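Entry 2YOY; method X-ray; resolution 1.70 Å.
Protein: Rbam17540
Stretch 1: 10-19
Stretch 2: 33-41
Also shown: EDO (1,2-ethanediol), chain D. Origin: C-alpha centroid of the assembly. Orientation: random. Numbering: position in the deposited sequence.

Stretch 1, residues 10-19: RAYMGALEKQ
Stretch 2, residues 33-41: VIDNPQSVE

At Ala15 and Ile34 the two backbones come into direct contact: Ala15 CA lies 4.3 Å from Ile34 CA, and Ala15 CA makes a CA-H...O contact with Ile34 O (3.5 Å, 138° at the hydrogen). Stretch 1 is helical throughout, phi/psi near -60/-42 except Glu17 at -74/-22; residues 33-35 end a 3-10 segment, and Asn36 (-148/64) leads into Pro37 (-63/-20). At Gly14 the missing side chain leaves room for Ile34. Gly14 lacks a CB, and an ideal one would sit a tight 3.4 Å from Ile34 CG2; Gly14 O itself lies 3.5 Å from that methyl. Ile34 is p at chi1 and t at chi2.

One turn earlier, Ala11 points toward stretch 2, its CA 4.9 Å from Pro37 CA. Its methyl CB, buried, packs against Val33 CG2 (3.9 Å), Val40 CG2 (4.0 Å) and Pro37 CB (4.2 Å). The compact proline ring, C-gamma endo, also places CG 3.8 Å from Ala15 CB.

Polar bonding gathers at Lys18. With chi1 and chi2 both t, chi3 130° and chi4 t, its long chain runs past Ile34, CD 3.8 Å from Ile34 O, and carries NZ to Asp35 OD1 (3.0 Å), a hydrogen-bonded salt bridge. Asp35 starts away, but chi1 m brings its carboxylate nearer. A water accepts from Lys18 NZ (3.0 Å) and donates to Ile34 O (2.6 Å).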

# COMPACT_ATOMS: atom_id res chain seq x y z
N ARG A 10 -0.18 5.83 0.07
CA ARG A 10 -1.23 6.64 0.58
C ARG A 10 -1.09 6.93 2.05
O ARG A 10 -1.39 8.06 2.47
CB ARG A 10 -2.61 5.97 0.23
CG ARG A 10 -3.82 6.78 0.62
CD ARG A 10 -5.10 5.92 0.47
NE ARG A 10 -5.37 5.54 -0.91
CZ ARG A 10 -6.31 4.68 -1.31
NH1 ARG A 10 -7.14 4.09 -0.43
NH2 ARG A 10 -6.45 4.43 -2.61
N ALA A 11 -0.64 5.94 2.85
CA ALA A 11 -0.44 6.12 4.24
C ALA A 11 0.64 7.19 4.54
O ALA A 11 0.42 8.09 5.38
CB ALA A 11 -0.05 4.81 4.89
N TYR A 12 1.75 7.10 3.82
CA TYR A 12 2.79 8.09 4.00
C TYR A 12 2.33 9.50 3.51
O TYR A 12 2.63 10.53 4.16
CB TYR A 12 4.00 7.56 3.31
CG TYR A 12 5.23 8.46 3.46
CD1 TYR A 12 5.54 9.06 4.67
CD2 TYR A 12 6.04 8.72 2.35
CE1 TYR A 12 6.69 9.88 4.76
CE2 TYR A 12 7.17 9.51 2.45
CZ TYR A 12 7.47 10.10 3.64
OH TYR A 12 8.59 10.89 3.70
N MET A 13 1.59 9.55 2.39
CA MET A 13 0.97 10.78 1.93
C MET A 13 0.11 11.40 3.04
O MET A 13 0.11 12.63 3.22
CB MET A 13 0.10 10.57 0.68
CG MET A 13 -0.30 11.82 -0.13
SD MET A 13 1.12 12.32 -1.11
CE MET A 13 1.06 11.18 -2.51
N GLY A 14 -0.54 10.57 3.85
CA GLY A 14 -1.30 11.10 5.04
C GLY A 14 -0.40 11.83 6.04
O GLY A 14 -0.70 12.97 6.48
N ALA A 15 0.71 11.18 6.38
CA ALA A 15 1.72 11.76 7.27
C ALA A 15 2.28 13.03 6.68
O ALA A 15 2.48 14.00 7.40
CB ALA A 15 2.83 10.76 7.52
N LEU A 16 2.57 13.03 5.39
CA LEU A 16 2.99 14.28 4.72
C LEU A 16 1.99 15.36 4.78
O LEU A 16 2.37 16.51 5.03
CB LEU A 16 3.45 14.01 3.28
CG LEU A 16 4.66 13.13 3.10
CD1 LEU A 16 4.97 13.00 1.62
CD2 LEU A 16 5.92 13.65 3.81
N GLU A 17 0.69 15.07 4.53
CA GLU A 17 -0.33 16.12 4.55
C GLU A 17 -0.70 16.61 5.97
O GLU A 17 -1.16 17.75 6.15
CB GLU A 17 -1.61 15.63 3.84
CG GLU A 17 -1.39 15.48 2.33
CD GLU A 17 -2.54 15.86 1.50
OE1 GLU A 17 -2.64 17.08 1.14
OE2 GLU A 17 -3.31 14.95 1.08
N LYS A 18 -0.44 15.80 6.98
CA LYS A 18 -0.49 16.28 8.37
C LYS A 18 0.37 17.53 8.51
O LYS A 18 -0.03 18.51 9.14
CB LYS A 18 -0.10 15.17 9.31
CG LYS A 18 0.12 15.56 10.74
CD LYS A 18 0.50 14.33 11.55
CE LYS A 18 1.73 14.55 12.40
NZ LYS A 18 2.10 13.32 13.15
N GLN A 19 1.55 17.52 7.87
CA GLN A 19 2.49 18.63 7.98
C GLN A 19 1.99 19.85 7.21
O GLN A 19 2.14 20.98 7.68
CB GLN A 19 3.88 18.23 7.48
CG GLN A 19 4.54 17.07 8.21
CD GLN A 19 4.92 17.42 9.64
OE1 GLN A 19 5.39 18.52 9.92
NE2 GLN A 19 4.71 16.47 10.55
N VAL A 33 -4.32 7.16 10.53
CA VAL A 33 -3.05 6.75 10.00
C VAL A 33 -2.04 7.88 9.86
O VAL A 33 -0.86 7.59 9.79
CB VAL A 33 -3.23 6.00 8.64
CG1 VAL A 33 -3.64 6.96 7.51
CG2 VAL A 33 -1.97 5.25 8.29
N ILE A 34 -2.49 9.14 9.82
CA ILE A 34 -1.57 10.23 9.65
C ILE A 34 -0.43 10.24 10.70
O ILE A 34 0.68 10.75 10.42
CB ILE A 34 -2.29 11.60 9.61
CG1 ILE A 34 -2.90 11.95 10.99
CG2 ILE A 34 -3.25 11.68 8.42
CD1 ILE A 34 -3.59 13.29 11.03
N ASP A 35 -0.69 9.66 11.88
CA ASP A 35 0.26 9.65 12.97
C ASP A 35 1.15 8.43 12.96
O ASP A 35 2.21 8.46 13.60
CB ASP A 35 -0.49 9.71 14.32
CG ASP A 35 -0.91 11.11 14.70
OD1 ASP A 35 -0.45 12.07 14.06
OD2 ASP A 35 -1.70 11.24 15.64
N ASN A 36 0.74 7.40 12.21
CA ASN A 36 1.38 6.10 12.23
C ASN A 36 1.29 5.43 10.87
O ASN A 36 0.68 4.34 10.72
CB ASN A 36 0.72 5.21 13.29
CG ASN A 36 0.96 5.72 14.71
OD1 ASN A 36 2.12 5.88 15.13
ND2 ASN A 36 -0.11 5.97 15.43
N PRO A 37 1.92 6.04 9.87
CA PRO A 37 1.86 5.45 8.51
C PRO A 37 2.51 4.07 8.40
O PRO A 37 2.26 3.33 7.44
CB PRO A 37 2.58 6.50 7.65
CG PRO A 37 3.51 7.20 8.63
CD PRO A 37 2.73 7.28 9.91
N GLN A 38 3.38 3.73 9.36
CA GLN A 38 4.03 2.42 9.45
C GLN A 38 3.16 1.27 9.95
O GLN A 38 3.63 0.14 10.01
CB GLN A 38 5.29 2.51 10.37
CG GLN A 38 5.00 2.68 11.87
CD GLN A 38 4.83 4.14 12.31
OE1 GLN A 38 4.61 5.03 11.49
NE2 GLN A 38 4.93 4.37 13.63
N SER A 39 1.90 1.55 10.29
CA SER A 39 1.08 0.57 11.02
C SER A 39 -0.09 0.04 10.24
O SER A 39 -1.04 -0.35 10.86
CB SER A 39 0.61 1.18 12.36
OG SER A 39 1.74 1.67 13.08
N VAL A 40 -0.00 -0.04 8.90
CA VAL A 40 -1.14 -0.63 8.11
C VAL A 40 -0.99 -2.17 8.03
O VAL A 40 -0.63 -2.79 7.00
CB VAL A 40 -1.28 0.04 6.74
CG1 VAL A 40 -2.65 -0.32 6.12
CG2 VAL A 40 -1.18 1.53 6.82
N GLU A 41 -1.24 -2.77 9.18
CA GLU A 41 -0.91 -4.17 9.47
C GLU A 41 -2.13 -5.05 9.58
O GLU A 41 -3.03 -4.77 10.37
CB GLU A 41 -0.17 -4.23 10.79
CG GLU A 41 0.36 -5.60 11.17
CD GLU A 41 1.13 -5.60 12.48
OE1 GLU A 41 1.12 -4.56 13.19
OE2 GLU A 41 1.73 -6.65 12.78
C1 EDO D . 4.84 -7.61 13.08
O1 EDO D . 4.12 -8.85 12.97
C2 EDO D . 4.69 -6.95 14.45
O2 EDO D . 3.32 -6.73 14.81
O HOH W 1 3.06 11.11 11.35